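Local coordinates for protein family 88 glycosyl hydrolase (PDB 5NOA) that probably takes part in breaking down complex arabinogalactan glycans such as gum arabic in a human gut bacterium, and is assigned to a glycoside hydrolase family, at residues A[39-42]-A[43-47]; A[117-120]-A[121-124]; A[160-163]-A[164-168]; A[328-331]-A[332-336]. All coordinates share one frame; numbering follows the deposited sequence. Where two conformers were deposited one is given.

Interaction 1 of 4, residues A[39-42]-A[43-47]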
loop_
_atom_site.group_PDB
_atom_site.type_symbol
_atom_site.label_atom_id
_atom_site.label_comp_id
_atom_site.label_asym_id
_atom_site.label_seq_id
_atom_site.Cartn_x
_atom_site.Cartn_y
_atom_site.Cartn_z
ATOM N N LYS A 39 0.436 -18.081 -10.031
ATOM C CA LYS A 39 0.775 -19.069 -9.006
ATOM C C LYS A 39 0.481 -18.514 -7.596
ATOM O O LYS A 39 -0.099 -19.176 -6.761
ATOM C CB LYS A 39 2.236 -19.469 -9.142
ATOM C CG LYS A 39 2.684 -20.600 -8.239
ATOM C CD LYS A 39 4.156 -20.942 -8.471
ATOM C CE LYS A 39 5.110 -19.745 -8.273
ATOM N NZ LYS A 39 6.439 -20.043 -7.644
ATOM N N VAL A 40 0.887 -17.282 -7.365
ATOM C CA VAL A 40 0.726 -16.616 -6.088
ATOM C C VAL A 40 -0.745 -16.346 -5.782
ATOM O O VAL A 40 -1.229 -16.608 -4.679
ATOM C CB VAL A 40 1.558 -15.313 -6.078
ATOM C CG1 VAL A 40 1.224 -14.413 -4.916
ATOM C CG2 VAL A 40 3.043 -15.673 -6.063
ATOM N N ASN A 41 -1.432 -15.732 -6.731
ATOM C CA ASN A 41 -2.810 -15.361 -6.495
ATOM C C ASN A 41 -3.694 -16.588 -6.417
ATOM O O ASN A 41 -4.617 -16.667 -5.604
ATOM C CB ASN A 41 -3.283 -14.347 -7.516
ATOM C CG ASN A 41 -4.333 -13.402 -6.985
ATOM O OD1 ASN A 41 -4.417 -13.231 -5.777
ATOM N ND2 ASN A 41 -5.107 -12.771 -7.848
ATOM N N GLY A 42 -3.397 -17.584 -7.246
ATOM C CA GLY A 42 -4.097 -18.859 -7.170
ATOM C C GLY A 42 -3.909 -19.552 -5.837
ATOM O O GLY A 42 -4.881 -20.098 -5.264
ATOM N N TYR A 43 -2.671 -19.572 -5.332
ATOM C CA TYR A 43 -2.386 -20.179 -4.026
ATOM C C TYR A 43 -3.258 -19.488 -2.964
ATOM O O TYR A 43 -3.875 -20.147 -2.115
ATOM C CB TYR A 43 -0.896 -20.079 -3.710
ATOM C CG TYR A 43 -0.538 -20.580 -2.354
ATOM C CD1 TYR A 43 -0.264 -21.910 -2.116
ATOM C CD2 TYR A 43 -0.499 -19.714 -1.280
ATOM C CE1 TYR A 43 0.076 -22.354 -0.846
ATOM C CE2 TYR A 43 -0.182 -20.141 -0.007
ATOM C CZ TYR A 43 0.096 -21.463 0.207
ATOM O OH TYR A 43 0.409 -21.872 1.465
ATOM N N TRP A 44 -3.244 -18.162 -2.996
ATOM C CA TRP A 44 -3.974 -17.433 -1.970
ATOM C C TRP A 44 -5.476 -17.761 -2.041
ATOM O O TRP A 44 -6.127 -18.080 -1.038
ATOM C CB TRP A 44 -3.745 -15.940 -2.072
ATOM C CG TRP A 44 -4.452 -15.246 -1.015
ATOM C CD1 TRP A 44 -5.701 -14.674 -1.111
ATOM C CD2 TRP A 44 -4.060 -15.126 0.324
ATOM N NE1 TRP A 44 -6.093 -14.195 0.083
ATOM C CE2 TRP A 44 -5.102 -14.415 0.997
ATOM C CE3 TRP A 44 -2.941 -15.512 1.040
ATOM C CZ2 TRP A 44 -5.070 -14.162 2.360
ATOM C CZ3 TRP A 44 -2.892 -15.176 2.428
ATOM C CH2 TRP A 44 -3.951 -14.516 3.039
ATOM N N GLN A 45 -6.035 -17.669 -3.235
ATOM C CA GLN A 45 -7.490 -17.863 -3.372
ATOM C C GLN A 45 -7.927 -19.304 -3.074
ATOM O O GLN A 45 -8.967 -19.523 -2.454
ATOM C CB GLN A 45 -7.974 -17.376 -4.725
ATOM C CG GLN A 45 -7.828 -15.875 -4.854
ATOM C CD GLN A 45 -8.261 -15.279 -6.178
ATOM O OE1 GLN A 45 -8.710 -15.984 -7.087
ATOM N NE2 GLN A 45 -8.103 -13.962 -6.310
ATOM N N THR A 46 -7.073 -20.260 -3.459
ATOM C CA THR A 46 -7.332 -21.665 -3.145
ATOM C C THR A 46 -7.392 -21.906 -1.654
ATOM O O THR A 46 -8.209 -22.692 -1.169
ATOM C CB THR A 46 -6.252 -22.568 -3.794
ATOM O OG1 THR A 46 -6.429 -22.502 -5.203
ATOM C CG2 THR A 46 -6.341 -24.004 -3.329
ATOM N N ASN A 47 -6.494 -21.263 -0.928
ATOM C CA ASN A 47 -6.399 -21.474 0.498
ATOM C C ASN A 47 -7.362 -20.592 1.323
ATOM O O ASN A 47 -7.494 -20.781 2.516
ATOM C CB ASN A 47 -4.933 -21.291 0.888
ATOM C CG ASN A 47 -4.106 -22.501 0.518
ATOM O OD1 ASN A 47 -4.231 -23.513 1.171
ATOM N ND2 ASN A 47 -3.303 -22.429 -0.544
#
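Two donors of one residue grip the carbonyl oxygen of Gly-42: Thr-46 N at 2.8 Å from Gly-42 O, and Thr-46 OG1 at 2.9 Å from the same atom. They arrive from opposite faces of the carbonyl plane, the hydroxyl lying well above it. This is the last stretch of helix 29-47, within a fold of the alpha/alpha-barrel type expected for a family 88 enzyme. A chi1 of -68° sets the threonine hydroxyl beside its own backbone N, which is why both can turn back on one acceptor. One residue earlier the regular bonding continues, Gln-45 N lying 2.9 Å from Asn-41 O. Above that bond the side chains of Asn-41 and Gln-45 reach out of the helix together, their amide planes 59° apart and Asn-41 ND2 3.6 Å from Gln-45 NE2. These two donors do not pair with each other; Asn-41 OD1 and Gln-45 NE2 both bond to the hydroxyl of Tyr-61, while Asn-41 ND2 goes to Asn-65. An alanine at Gln-45 would probably leave the Tyr-61 hydroxyl without one of its amide partners and open a gap beside Tyr-77 and Tyr-80. On another flank Asn-47 ND2 donates to Tyr-43 O at 2.8 Å, and the same amide nitrogen sits 3.3 Å above the plane of the Tyr-43 ring, over its centre.

Interaction 2 of 4, residues A[117-120]-A[121-124]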
loop_
_atom_site.group_PDB
_atom_site.type_symbol
_atom_site.label_atom_id
_atom_site.label_comp_id
_atom_site.label_asym_id
_atom_site.label_seq_id
_atom_site.Cartn_x
_atom_site.Cartn_y
_atom_site.Cartn_z
ATOM N N TYR A 117 -10.638 1.054 8.007
ATOM C CA TYR A 117 -11.970 0.666 7.571
ATOM C C TYR A 117 -12.430 1.400 6.338
ATOM O O TYR A 117 -13.629 1.332 5.975
ATOM C CB TYR A 117 -12.991 0.750 8.717
ATOM C CG TYR A 117 -13.250 -0.549 9.412
ATOM C CD1 TYR A 117 -13.631 -1.682 8.695
ATOM C CD2 TYR A 117 -13.159 -0.611 10.790
ATOM C CE1 TYR A 117 -13.918 -2.871 9.361
ATOM C CE2 TYR A 117 -13.444 -1.786 11.453
ATOM C CZ TYR A 117 -13.826 -2.905 10.734
ATOM O OH TYR A 117 -14.062 -4.081 11.401
ATOM N N GLN A 118 -11.509 2.077 5.656
ATOM C CA GLN A 118 -11.820 2.797 4.436
ATOM C C GLN A 118 -11.068 2.309 3.211
ATOM O O GLN A 118 -11.464 2.605 2.093
ATOM C CB GLN A 118 -11.569 4.284 4.665
ATOM C CG GLN A 118 -12.410 4.879 5.788
ATOM C CD GLN A 118 -12.076 6.310 6.076
ATOM O OE1 GLN A 118 -10.979 6.770 5.774
ATOM N NE2 GLN A 118 -13.010 7.038 6.715
ATOM N N ILE A 119 -9.985 1.549 3.411
ATOM C CA ILE A 119 -9.284 1.015 2.258
ATOM C C ILE A 119 -10.173 0.119 1.426
ATOM O O ILE A 119 -10.005 0.048 0.198
ATOM C CB ILE A 119 -7.950 0.346 2.647
ATOM C CG1 ILE A 119 -7.367 -0.486 1.474
ATOM C CG2 ILE A 119 -8.063 -0.496 3.902
ATOM C CD1 ILE A 119 -5.938 -0.978 1.684
ATOM N N CYS A 120 -11.145 -0.560 2.034
ATOM C CA CYS A 120 -12.104 -1.339 1.239
ATOM C C CYS A 120 -12.763 -0.506 0.126
ATOM O O CYS A 120 -13.094 -1.042 -0.917
ATOM C CB CYS A 120 -13.146 -1.970 2.160
ATOM S SG CYS A 120 -14.155 -0.827 3.105
ATOM N N PHE A 121 -12.961 0.788 0.372
ATOM C CA PHE A 121 -13.566 1.653 -0.618
ATOM C C PHE A 121 -12.769 1.713 -1.907
ATOM O O PHE A 121 -13.354 1.995 -2.960
ATOM C CB PHE A 121 -13.756 3.083 -0.072
ATOM C CG PHE A 121 -14.563 3.221 1.213
ATOM C CD1 PHE A 121 -15.468 2.264 1.627
ATOM C CD2 PHE A 121 -14.452 4.399 1.970
ATOM C CE1 PHE A 121 -16.226 2.457 2.786
ATOM C CE2 PHE A 121 -15.196 4.595 3.095
ATOM C CZ PHE A 121 -16.087 3.626 3.514
ATOM N N GLN A 122 -11.446 1.484 -1.840
ATOM C CA GLN A 122 -10.657 1.442 -3.075
ATOM C C GLN A 122 -11.163 0.359 -4.017
ATOM O O GLN A 122 -11.293 0.557 -5.234
ATOM C CB GLN A 122 -9.184 1.201 -2.794
ATOM C CG GLN A 122 -8.534 2.281 -1.951
ATOM C CD GLN A 122 -7.036 2.094 -1.809
ATOM O OE1 GLN A 122 -6.370 1.640 -2.760
ATOM N NE2 GLN A 122 -6.476 2.483 -0.667
ATOM N N THR A 123 -11.398 -0.817 -3.448
ATOM C CA THR A 123 -11.901 -1.947 -4.231
ATOM C C THR A 123 -13.343 -1.729 -4.659
ATOM O O THR A 123 -13.700 -2.020 -5.800
ATOM C CB THR A 123 -11.679 -3.258 -3.468
ATOM O OG1 THR A 123 -10.257 -3.474 -3.356
ATOM C CG2 THR A 123 -12.268 -4.429 -4.191
ATOM N N TYR A 124 -14.158 -1.158 -3.771
ATOM C CA TYR A 124 -15.533 -0.900 -4.164
ATOM C C TYR A 124 -15.589 0.057 -5.351
ATOM O O TYR A 124 -16.386 -0.151 -6.276
ATOM C CB TYR A 124 -16.351 -0.384 -3.010
ATOM C CG TYR A 124 -16.391 -1.254 -1.783
ATOM C CD1 TYR A 124 -16.067 -2.607 -1.809
ATOM C CD2 TYR A 124 -16.710 -0.708 -0.558
ATOM C CE1 TYR A 124 -16.065 -3.366 -0.655
ATOM C CE2 TYR A 124 -16.731 -1.462 0.593
ATOM C CZ TYR A 124 -16.427 -2.805 0.554
ATOM O OH TYR A 124 -16.406 -3.607 1.667
HETATM O O HOH W 1 -9.619 -2.705 -0.858
#
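Cys-120 SG meets two rings at once in the opening turn of helix 120-130, a pair of Cys sulfur-aromatic contacts. It stands 3.7 Å from Phe-121 CD1 and equally far from Tyr-124 CE2, and approaches both rings obliquely. Its chi1 of 61° tucks the sulfur between the backbone N and the carbonyl carbon, which sets it against the rings of Phe-121 and Tyr-124. Tyr-124, its CG beside the backbone N, slides its ring under the Cys-120 carbonyl: Cys-120 O lies 3.3 Å above the ring plane, over the centre, while Tyr-124 N bonds to that same oxygen at 3.0 Å. Replacing Tyr-124 by an alanine would probably take the ring from under this carbonyl, leave the sulfur with Phe-121 alone of the two rings, and leave Lys-91 O without the hydroxyl that bonds to it. Phe-121 takes the same first torsion, and one ring face receives Gln-118 CA in a CH-pi contact, 4.1 Å from the centroid. The flank of Gln-118 continues along the rim, its CG 3.9 Å from Phe-121 CE2. Across the turn, a water donates to Ile-119 O and accepts from Thr-123 OG1, the latter at 2.7 Å.

Interaction 3 of 4, residues A[160-163]-A[164-168]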
loop_
_atom_site.group_PDB
_atom_site.type_symbol
_atom_site.label_atom_id
_atom_site.label_comp_id
_atom_site.label_asym_id
_atom_site.label_seq_id
_atom_site.Cartn_x
_atom_site.Cartn_y
_atom_site.Cartn_z
ATOM N N ASP A 160 0.659 4.225 7.661
ATOM C CA ASP A 160 -0.029 3.264 6.822
ATOM C C ASP A 160 -1.313 3.847 6.271
ATOM O O ASP A 160 -1.772 3.468 5.177
ATOM C CB ASP A 160 -0.416 1.938 7.535
ATOM C CG ASP A 160 0.587 1.405 8.550
ATOM O OD1 ASP A 160 1.542 2.062 8.960
ATOM O OD2 ASP A 160 0.413 0.229 8.924
ATOM N N GLY A 161 -1.944 4.727 7.056
ATOM C CA GLY A 161 -3.188 5.340 6.658
ATOM C C GLY A 161 -3.124 6.048 5.323
ATOM O O GLY A 161 -4.143 6.224 4.651
ATOM N N LEU A 162 -1.931 6.520 4.930
ATOM C CA LEU A 162 -1.764 7.147 3.655
ATOM C C LEU A 162 -2.068 6.198 2.506
ATOM O O LEU A 162 -2.759 6.575 1.550
ATOM C CB LEU A 162 -0.390 7.791 3.574
ATOM C CG LEU A 162 -0.153 8.908 4.605
ATOM C CD1 LEU A 162 1.190 9.536 4.360
ATOM C CD2 LEU A 162 -1.234 9.956 4.624
ATOM N N TYR A 163 -1.579 4.958 2.561
ATOM C CA TYR A 163 -2.007 3.990 1.533
ATOM C C TYR A 163 -3.483 3.685 1.624
ATOM O O TYR A 163 -4.167 3.505 0.626
ATOM C CB TYR A 163 -1.244 2.675 1.663
ATOM C CG TYR A 163 -1.549 1.647 0.580
ATOM C CD1 TYR A 163 -0.875 1.669 -0.603
ATOM C CD2 TYR A 163 -2.539 0.705 0.734
ATOM C CE1 TYR A 163 -1.133 0.756 -1.581
ATOM C CE2 TYR A 163 -2.836 -0.214 -0.256
ATOM C CZ TYR A 163 -2.132 -0.201 -1.408
ATOM O OH TYR A 163 -2.376 -1.073 -2.428
ATOM N N MET A 164 -3.993 3.588 2.851
ATOM C CA MET A 164 -5.377 3.141 3.040
ATOM C C MET A 164 -6.347 4.126 2.422
ATOM O O MET A 164 -7.342 3.700 1.834
ATOM C CB MET A 164 -5.735 2.975 4.522
ATOM C CG MET A 164 -4.887 2.035 5.336
ATOM S SD MET A 164 -4.590 0.459 4.585
ATOM C CE MET A 164 -3.197 -0.157 5.528
ATOM N N VAL A 165 -6.074 5.433 2.552
ATOM C CA VAL A 165 -7.083 6.426 2.253
ATOM C C VAL A 165 -6.727 7.365 1.111
ATOM O O VAL A 165 -7.631 7.819 0.411
ATOM C CB VAL A 165 -7.563 7.225 3.485
ATOM C CG1 VAL A 165 -8.910 7.860 3.221
ATOM C CG2 VAL A 165 -7.666 6.338 4.702
ATOM N N MET A 166 -5.459 7.680 0.862
ATOM C CA MET A 166 -5.197 8.626 -0.227
ATOM C C MET A 166 -5.816 8.182 -1.530
ATOM O O MET A 166 -6.424 9.000 -2.201
ATOM C CB MET A 166 -3.721 8.908 -0.417
ATOM C CG MET A 166 -3.060 9.633 0.734
ATOM S SD MET A 166 -1.417 10.264 0.380
ATOM C CE MET A 166 -0.585 8.793 -0.176
ATOM N N PRO A 167 -5.683 6.901 -1.923
ATOM C CA PRO A 167 -6.285 6.482 -3.202
ATOM C C PRO A 167 -7.800 6.446 -3.195
ATOM O O PRO A 167 -8.418 6.511 -4.266
ATOM C CB PRO A 167 -5.674 5.096 -3.461
ATOM C CG PRO A 167 -4.467 5.054 -2.539
ATOM C CD PRO A 167 -4.906 5.808 -1.330
ATOM N N VAL A 168 -8.429 6.406 -2.024
ATOM C CA VAL A 168 -9.875 6.582 -1.941
ATOM C C VAL A 168 -10.257 7.958 -2.450
ATOM O O VAL A 168 -11.232 8.127 -3.174
ATOM C CB VAL A 168 -10.388 6.393 -0.497
ATOM C CG1 VAL A 168 -11.889 6.724 -0.391
ATOM C CG2 VAL A 168 -10.178 4.964 -0.027
#
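Met-166 folds back over the residue one turn before it, bringing its terminal CE to 3.9 Å from Leu-162 CB. CG lies beside the backbone N, the chain runs straight at chi2, then bends at the sulfur (chi3 -55°), and that last bend turns the methyl back toward Leu-162. On the way CG passes close to the Leu-162 carbonyl, 3.2 Å from Leu-162 O, the oxygen that also takes the bond from Met-166 N. Both side chains are buried and continue onto Leu-189 of helix 180-196. Along helix 160-176 the backbone pairing is regular at first: Met-164 N bonds to Asp-160 O, and Val-165 N reaches Gly-161 O at 3.0 Å. It then breaks at Pro-167, which has no N-H to give. Its CD instead presses on the Tyr-163 carbonyl, 3.1 Å from Tyr-163 O, and the helix kinks; Val-168 N, no longer bonded to Met-164 O, makes only a weak bond to Val-165 O. The Tyr-163 ring leaves from another flank of the helix, meeting Trp-231 and hydrogen-bonding through its hydroxyl to Thr-63. A proline kink thus deprives two buried carbonyls, those of Tyr-163 and Met-164, of their usual helical donors, and the side-chain amide of Gln-122 from helix 120-130 makes up the loss by donating to both.

Interaction 4 of 4, residues A[328-331]-A[332-336]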
loop_
_atom_site.group_PDB
_atom_site.type_symbol
_atom_site.label_atom_id
_atom_site.label_comp_id
_atom_site.label_asym_id
_atom_site.label_seq_id
_atom_site.Cartn_x
_atom_site.Cartn_y
_atom_site.Cartn_z
ATOM N N ALA A 328 11.739 -14.604 -1.107
ATOM C CA ALA A 328 10.393 -14.497 -0.540
ATOM C C ALA A 328 9.424 -15.531 -1.139
ATOM O O ALA A 328 8.656 -16.167 -0.423
ATOM C CB ALA A 328 9.842 -13.106 -0.716
ATOM N N LEU A 329 9.431 -15.666 -2.457
ATOM C CA LEU A 329 8.516 -16.552 -3.152
ATOM C C LEU A 329 8.885 -18.003 -2.963
ATOM O O LEU A 329 10.015 -18.384 -3.141
ATOM C CB LEU A 329 8.566 -16.233 -4.634
ATOM C CG LEU A 329 7.751 -17.114 -5.592
ATOM C CD1 LEU A 329 6.258 -16.972 -5.329
ATOM C CD2 LEU A 329 8.096 -16.706 -7.010
ATOM N N GLN A 330 7.902 -18.814 -2.613
ATOM C CA GLN A 330 8.064 -20.272 -2.494
ATOM C C GLN A 330 7.464 -20.915 -3.718
ATOM O O GLN A 330 6.591 -20.321 -4.378
ATOM C CB GLN A 330 7.382 -20.777 -1.222
ATOM C CG GLN A 330 7.896 -19.990 0.002
ATOM C CD GLN A 330 7.619 -20.570 1.345
ATOM O OE1 GLN A 330 6.974 -21.597 1.453
ATOM N NE2 GLN A 330 8.132 -19.904 2.408
ATOM N N PRO A 331 7.914 -22.116 -4.069
ATOM C CA PRO A 331 7.515 -22.698 -5.347
ATOM C C PRO A 331 6.066 -23.085 -5.487
ATOM O O PRO A 331 5.615 -23.293 -6.597
ATOM C CB PRO A 331 8.477 -23.884 -5.506
ATOM C CG PRO A 331 9.017 -24.148 -4.158
ATOM C CD PRO A 331 9.034 -22.851 -3.460
ATOM N N ASP A 332 5.322 -23.138 -4.397
ATOM C CA ASP A 332 3.880 -23.346 -4.515
ATOM C C ASP A 332 3.071 -22.056 -4.614
ATOM O O ASP A 332 1.866 -22.100 -4.724
ATOM C CB ASP A 332 3.340 -24.196 -3.378
ATOM C CG ASP A 332 3.633 -23.634 -2.011
ATOM O OD1 ASP A 332 4.290 -22.554 -1.897
ATOM O OD2 ASP A 332 3.232 -24.284 -1.025
ATOM N N GLY A 333 3.742 -20.906 -4.560
ATOM C CA GLY A 333 3.087 -19.629 -4.613
ATOM C C GLY A 333 2.938 -18.904 -3.282
ATOM O O GLY A 333 2.521 -17.761 -3.263
ATOM N N LYS A 334 3.344 -19.522 -2.181
ATOM C CA LYS A 334 3.332 -18.836 -0.892
ATOM C C LYS A 334 4.373 -17.719 -0.889
ATOM O O LYS A 334 5.470 -17.865 -1.416
ATOM C CB LYS A 334 3.596 -19.853 0.218
ATOM C CG LYS A 334 3.477 -19.270 1.595
ATOM C CD LYS A 334 3.580 -20.362 2.665
ATOM C CE LYS A 334 3.450 -19.778 4.046
ATOM N NZ LYS A 334 3.479 -20.861 5.068
ATOM N N ILE A 335 4.008 -16.580 -0.317
ATOM C CA ILE A 335 4.916 -15.442 -0.129
ATOM C C ILE A 335 5.355 -15.412 1.313
ATOM O O ILE A 335 4.574 -15.147 2.203
ATOM C CB ILE A 335 4.210 -14.127 -0.478
ATOM C CG1 ILE A 335 3.689 -14.143 -1.929
ATOM C CG2 ILE A 335 5.122 -12.929 -0.218
ATOM C CD1 ILE A 335 4.741 -14.527 -2.948
ATOM N N GLY A 336 6.644 -15.672 1.544
ATOM C CA GLY A 336 7.195 -15.719 2.883
ATOM C C GLY A 336 7.928 -14.486 3.335
ATOM O O GLY A 336 7.985 -13.497 2.612
HETATM O O HOH W 2 5.716 -23.397 0.388
#
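A tight hairpin follows the end of helix 310-328, turning on a type I beta turn from Gln-330 to Gly-333. Gly-333 N closes the turn on Gln-330 O at 2.9 Å, and Gln-330 N then reaches Lys-334 O, also at 2.9 Å. Farther from the tip, Gly-336 N bonds to Ala-328 O with an N-H...O angle of 168°. Leu-329 and Ile-335 lie between these last two bonds as a non-hydrogen-bonded antiparallel pair. Their ends converge, Leu-329 CD1 touching Ile-335 CD1 at 3.7 Å, and both side chains pack on Val-40 of helix 29-47. Across the other side of the hairpin Gln-330 and Lys-334 run alongside each other in the same direction, with Gln-330 OE1 3.8 Å from Lys-334 CD; the amide nitrogen of Gln-330 is held by Asn-354. At the tip Asp-332 turns its carboxylate back over the bend. With CG between the backbone N and the carbonyl carbon (chi1 57°), OD1 can accept from Lys-334 N at 3.2 Å, which makes an Asx turn; the donor comes from above the carboxylate plane. The same OD1 brushes Gln-330 CB at 3.6 Å. Gly-333 has a positive phi of 102°, a conformation in which any CB would collide with the carbonyl oxygen of Asp-332, so that glycine suits the position. A type I turn followed by such a glycine, with two residues opposite Gln-330, is the signature of the 3:5 beta hairpin with a G1 bulge.

Overall arrangement
From the N terminus, interaction 1 finishes helix 29-47, interaction 2 starts helix 120-130, interaction 3 bends helix 160-176, and interaction 4 reverses the chain between helices 310-328 and 358-377. All four are local and follow in series; none nests in or crosses another, and interaction 4 alone closes a hairpin loop. In space they form two pairs. Interactions 1 and 4, centres about 10 Å apart, join the first helix to the late hairpin, where Lys-39 reaches Gln-330. Interactions 2 and 3, about 9 Å apart, lock two helices together nearer the chain's centre. Between the pairs, centres lie about 22 to 27 Å apart without touching.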